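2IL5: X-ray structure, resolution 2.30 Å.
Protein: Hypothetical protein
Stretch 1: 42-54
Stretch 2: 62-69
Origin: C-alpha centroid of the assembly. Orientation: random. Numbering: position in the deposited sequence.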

# COMPACT_ATOMS: atom_id res chain seq x y z
N TRP A 42 -2.82 7.21 -6.84
CA TRP A 42 -3.51 6.06 -6.22
C TRP A 42 -3.01 5.60 -4.87
O TRP A 42 -3.77 5.03 -4.12
CB TRP A 42 -3.54 4.84 -7.16
CG TRP A 42 -2.23 4.12 -7.29
CD1 TRP A 42 -1.24 4.37 -8.21
CD2 TRP A 42 -1.77 2.99 -6.51
NE1 TRP A 42 -0.19 3.48 -8.02
CE2 TRP A 42 -0.50 2.62 -7.00
CE3 TRP A 42 -2.32 2.25 -5.43
CZ2 TRP A 42 0.25 1.55 -6.45
CZ3 TRP A 42 -1.58 1.19 -4.90
CH2 TRP A 42 -0.31 0.85 -5.42
N PHE A 43 -1.74 5.80 -4.58
CA PHE A 43 -1.15 5.20 -3.39
C PHE A 43 -1.29 6.12 -2.19
O PHE A 43 -0.49 7.04 -2.04
CB PHE A 43 0.32 4.86 -3.62
CG PHE A 43 0.92 4.03 -2.55
CD1 PHE A 43 1.69 4.61 -1.54
CD2 PHE A 43 0.69 2.66 -2.52
CE1 PHE A 43 2.23 3.82 -0.51
CE2 PHE A 43 1.23 1.87 -1.49
CZ PHE A 43 2.00 2.47 -0.50
N MSE A 44 -2.31 5.87 -1.38
CA MSE A 44 -2.70 6.68 -0.20
C MSE A 44 -3.03 8.13 -0.55
O MSE A 44 -3.06 9.00 0.31
CB MSE A 44 -1.62 6.65 0.88
CG MSE A 44 -0.97 5.31 1.10
SE MSE A 44 -1.89 4.27 2.43
CE MSE A 44 -1.87 5.46 3.98
N THR A 45 -3.26 8.37 -1.82
CA THR A 45 -3.55 9.70 -2.27
C THR A 45 -4.29 9.65 -3.62
O THR A 45 -4.63 8.56 -4.09
CB THR A 45 -2.24 10.50 -2.31
OG1 THR A 45 -2.52 11.90 -2.43
CG2 THR A 45 -1.32 9.99 -3.41
N SER A 46 -4.58 10.81 -4.21
CA SER A 46 -5.13 10.85 -5.58
C SER A 46 -4.71 12.14 -6.26
O SER A 46 -4.17 13.04 -5.60
CB SER A 46 -6.66 10.68 -5.60
OG SER A 46 -7.27 11.80 -4.99
N ALA A 47 -4.94 12.21 -7.58
CA ALA A 47 -4.59 13.39 -8.36
C ALA A 47 -5.09 14.68 -7.72
O ALA A 47 -4.33 15.65 -7.62
CB ALA A 47 -5.12 13.27 -9.82
N ARG A 48 -6.35 14.67 -7.26
CA ARG A 48 -6.98 15.87 -6.72
C ARG A 48 -6.69 16.20 -5.29
O ARG A 48 -6.71 17.37 -4.93
CB ARG A 48 -8.49 15.89 -6.97
CG ARG A 48 -8.77 16.45 -8.33
CD ARG A 48 -10.25 16.46 -8.65
NE ARG A 48 -10.97 17.64 -8.19
CZ ARG A 48 -10.86 18.87 -8.70
NH1 ARG A 48 -11.60 19.86 -8.23
NH2 ARG A 48 -10.00 19.12 -9.67
N THR A 49 -6.44 15.19 -4.45
CA THR A 49 -6.17 15.46 -3.04
C THR A 49 -4.67 15.53 -2.72
O THR A 49 -4.28 16.01 -1.64
CB THR A 49 -6.87 14.45 -2.14
OG1 THR A 49 -6.45 13.11 -2.47
CG2 THR A 49 -8.41 14.60 -2.30
N ASN A 50 -3.81 15.08 -3.63
CA ASN A 50 -2.38 15.12 -3.36
C ASN A 50 -1.83 16.54 -3.20
O ASN A 50 -2.06 17.42 -4.05
CB ASN A 50 -1.58 14.35 -4.40
CG ASN A 50 -0.15 14.12 -3.96
OD1 ASN A 50 0.78 14.57 -4.63
ND2 ASN A 50 0.04 13.41 -2.81
N LYS A 51 -1.10 16.74 -2.10
CA LYS A 51 -0.48 18.01 -1.75
C LYS A 51 0.99 18.00 -2.13
O LYS A 51 1.47 18.89 -2.83
CB LYS A 51 -0.56 18.22 -0.25
CG LYS A 51 -1.80 18.82 0.26
CD LYS A 51 -1.52 19.45 1.61
CE LYS A 51 -0.92 20.87 1.46
NZ LYS A 51 -1.85 21.86 0.79
N GLU A 52 1.71 17.01 -1.60
CA GLU A 52 3.09 16.74 -1.99
C GLU A 52 3.26 15.25 -2.18
O GLU A 52 2.69 14.45 -1.44
CB GLU A 52 4.10 17.15 -0.91
CG GLU A 52 4.05 18.56 -0.37
CD GLU A 52 5.00 18.75 0.82
OE1 GLU A 52 6.04 18.04 0.89
OE2 GLU A 52 4.70 19.59 1.70
N ILE A 53 4.09 14.90 -3.16
CA ILE A 53 4.71 13.58 -3.23
C ILE A 53 6.20 13.70 -3.63
O ILE A 53 6.55 14.29 -4.65
CB ILE A 53 3.93 12.63 -4.18
CG1 ILE A 53 4.64 11.27 -4.28
CG2 ILE A 53 3.69 13.32 -5.56
CD1 ILE A 53 3.84 10.17 -4.89
N GLU A 54 7.05 13.09 -2.80
CA GLU A 54 8.46 12.85 -3.11
C GLU A 54 8.63 11.35 -3.03
O GLU A 54 8.14 10.72 -2.10
CB GLU A 54 9.38 13.50 -2.07
CG GLU A 54 9.45 15.03 -2.11
CD GLU A 54 9.84 15.65 -0.75
OE1 GLU A 54 9.09 16.53 -0.26
OE2 GLU A 54 10.88 15.26 -0.16
N LYS A 62 13.71 6.96 0.38
CA LYS A 62 12.51 7.43 1.07
C LYS A 62 11.40 7.88 0.12
O LYS A 62 11.67 8.37 -0.98
CB LYS A 62 12.87 8.56 2.03
CG LYS A 62 11.65 9.15 2.77
CD LYS A 62 12.02 10.30 3.71
CE LYS A 62 10.77 11.04 4.13
NZ LYS A 62 11.13 12.26 4.92
N TYR A 63 10.15 7.70 0.55
CA TYR A 63 9.06 8.38 -0.10
C TYR A 63 8.25 9.14 0.95
O TYR A 63 8.19 8.74 2.13
CB TYR A 63 8.18 7.43 -0.94
CG TYR A 63 7.33 6.51 -0.09
CD1 TYR A 63 7.81 5.26 0.31
CD2 TYR A 63 6.07 6.92 0.35
CE1 TYR A 63 7.03 4.43 1.11
CE2 TYR A 63 5.30 6.12 1.16
CZ TYR A 63 5.77 4.87 1.53
OH TYR A 63 4.97 4.08 2.35
N ARG A 64 7.67 10.26 0.51
CA ARG A 64 6.84 11.09 1.37
C ARG A 64 5.59 11.63 0.65
O ARG A 64 5.70 12.41 -0.30
CB ARG A 64 7.66 12.22 1.96
CG ARG A 64 6.92 13.01 2.96
CD ARG A 64 7.73 14.20 3.43
NE ARG A 64 7.08 14.85 4.57
CZ ARG A 64 6.41 15.99 4.47
NH1 ARG A 64 5.83 16.53 5.53
NH2 ARG A 64 6.33 16.60 3.29
N ILE A 65 4.42 11.19 1.10
CA ILE A 65 3.14 11.59 0.50
C ILE A 65 2.35 12.40 1.52
O ILE A 65 2.15 11.97 2.68
CB ILE A 65 2.32 10.36 0.06
CG1 ILE A 65 3.10 9.55 -0.99
CG2 ILE A 65 0.92 10.79 -0.40
CD1 ILE A 65 2.50 8.21 -1.38
N VAL A 66 1.93 13.60 1.10
CA VAL A 66 1.05 14.49 1.87
C VAL A 66 -0.31 14.59 1.14
O VAL A 66 -0.38 15.01 -0.00
CB VAL A 66 1.70 15.87 2.05
CG1 VAL A 66 0.88 16.73 2.95
CG2 VAL A 66 3.12 15.72 2.59
N ASP A 67 -1.36 14.14 1.80
CA ASP A 67 -2.68 14.02 1.19
C ASP A 67 -3.65 14.91 1.94
O ASP A 67 -3.75 14.85 3.18
CB ASP A 67 -3.17 12.56 1.23
CG ASP A 67 -4.41 12.34 0.38
OD1 ASP A 67 -4.37 12.62 -0.85
OD2 ASP A 67 -5.44 11.89 0.92
N GLN A 68 -4.36 15.75 1.17
CA GLN A 68 -5.40 16.64 1.66
C GLN A 68 -6.68 15.92 2.10
O GLN A 68 -7.35 15.26 1.31
CB GLN A 68 -5.73 17.68 0.57
CG GLN A 68 -6.61 18.85 1.04
CD GLN A 68 -5.92 19.70 2.07
OE1 GLN A 68 -6.24 19.64 3.26
NE2 GLN A 68 -4.94 20.48 1.64
N GLN A 69 -7.01 16.05 3.37
CA GLN A 69 -8.29 15.59 3.92
C GLN A 69 -9.19 16.79 4.18
O GLN A 69 -8.81 17.91 3.90
CB GLN A 69 -8.03 14.83 5.23
CG GLN A 69 -7.06 13.66 5.08
CD GLN A 69 -7.75 12.44 4.51
OE1 GLN A 69 -7.86 12.28 3.29
NE2 GLN A 69 -8.22 11.56 5.40

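The two stretches meet as neighbouring antiparallel strands, 50-54 against 62-68, with Phe 43, Thr 45 and Thr 49 from the preceding loop reaching the second. Phe 43 is buried and brings the edge of its ring to Ile 65, Phe 43 CD1 to Ile 65 CD1 at 3.7 Å; an apolar aromatic side chain suits a buried place beside Ile 65. Phe 43 CE1 also lies 4.2 Å from Tyr 63 CE2.

Thr 45 CB rests 3.7 Å from Ile 65 CG2, while Thr 45 OG1 donates a short 2.5 Å hydrogen bond to Asp 67 OD1. Asp 67 OD1 accepts a second bond, from Thr 49 OG1 at 2.7 Å, so two hydroxyl donors satisfy OD1 of the buried Asp 67. The turn from Ser 46 to Asn 50 is held by the hydrogen bond from Asn 50 N to Ser 46 O, 2.9 Å.

Backbone pairing begins where Gln 68 N donates to Thr 49 O (2.8 Å). Asn 50 ND2 ties the loop to the strand, donating to Thr 45 OG1 (3.0 Å) and to Glu 52 O (3.2 Å). At Lys 51 the register slips by one residue, a beta bulge: Val 66 O accepts from Lys 51 N at 2.8 Å and, weakly, from Glu 52 N at 3.3 Å. The aliphatic start of Lys 51 lies against Val 66, Lys 51 CB to Val 66 CG1 at 3.8 Å.

Val 66 N bonds Glu 52 O at 2.8 Å. On the face that carries the side chains of Glu 52, Arg 64 and Val 66, the carboxylate of Glu 52 suits the cationic guanidinium of Arg 64: Glu 52 OE1 forms a salt bridge with Arg 64 NH2, 2.8 Å. Ile 53 points to the other face and offers an apolar surface to the buried Ile 65, Ile 53 CG1 to Ile 65 CG1 at 4.0 Å. Finally, Glu 54 and Arg 64 exchange two backbone bonds, Glu 54 N to Arg 64 O (2.9 Å) and Arg 64 N to Glu 54 O (2.7 Å).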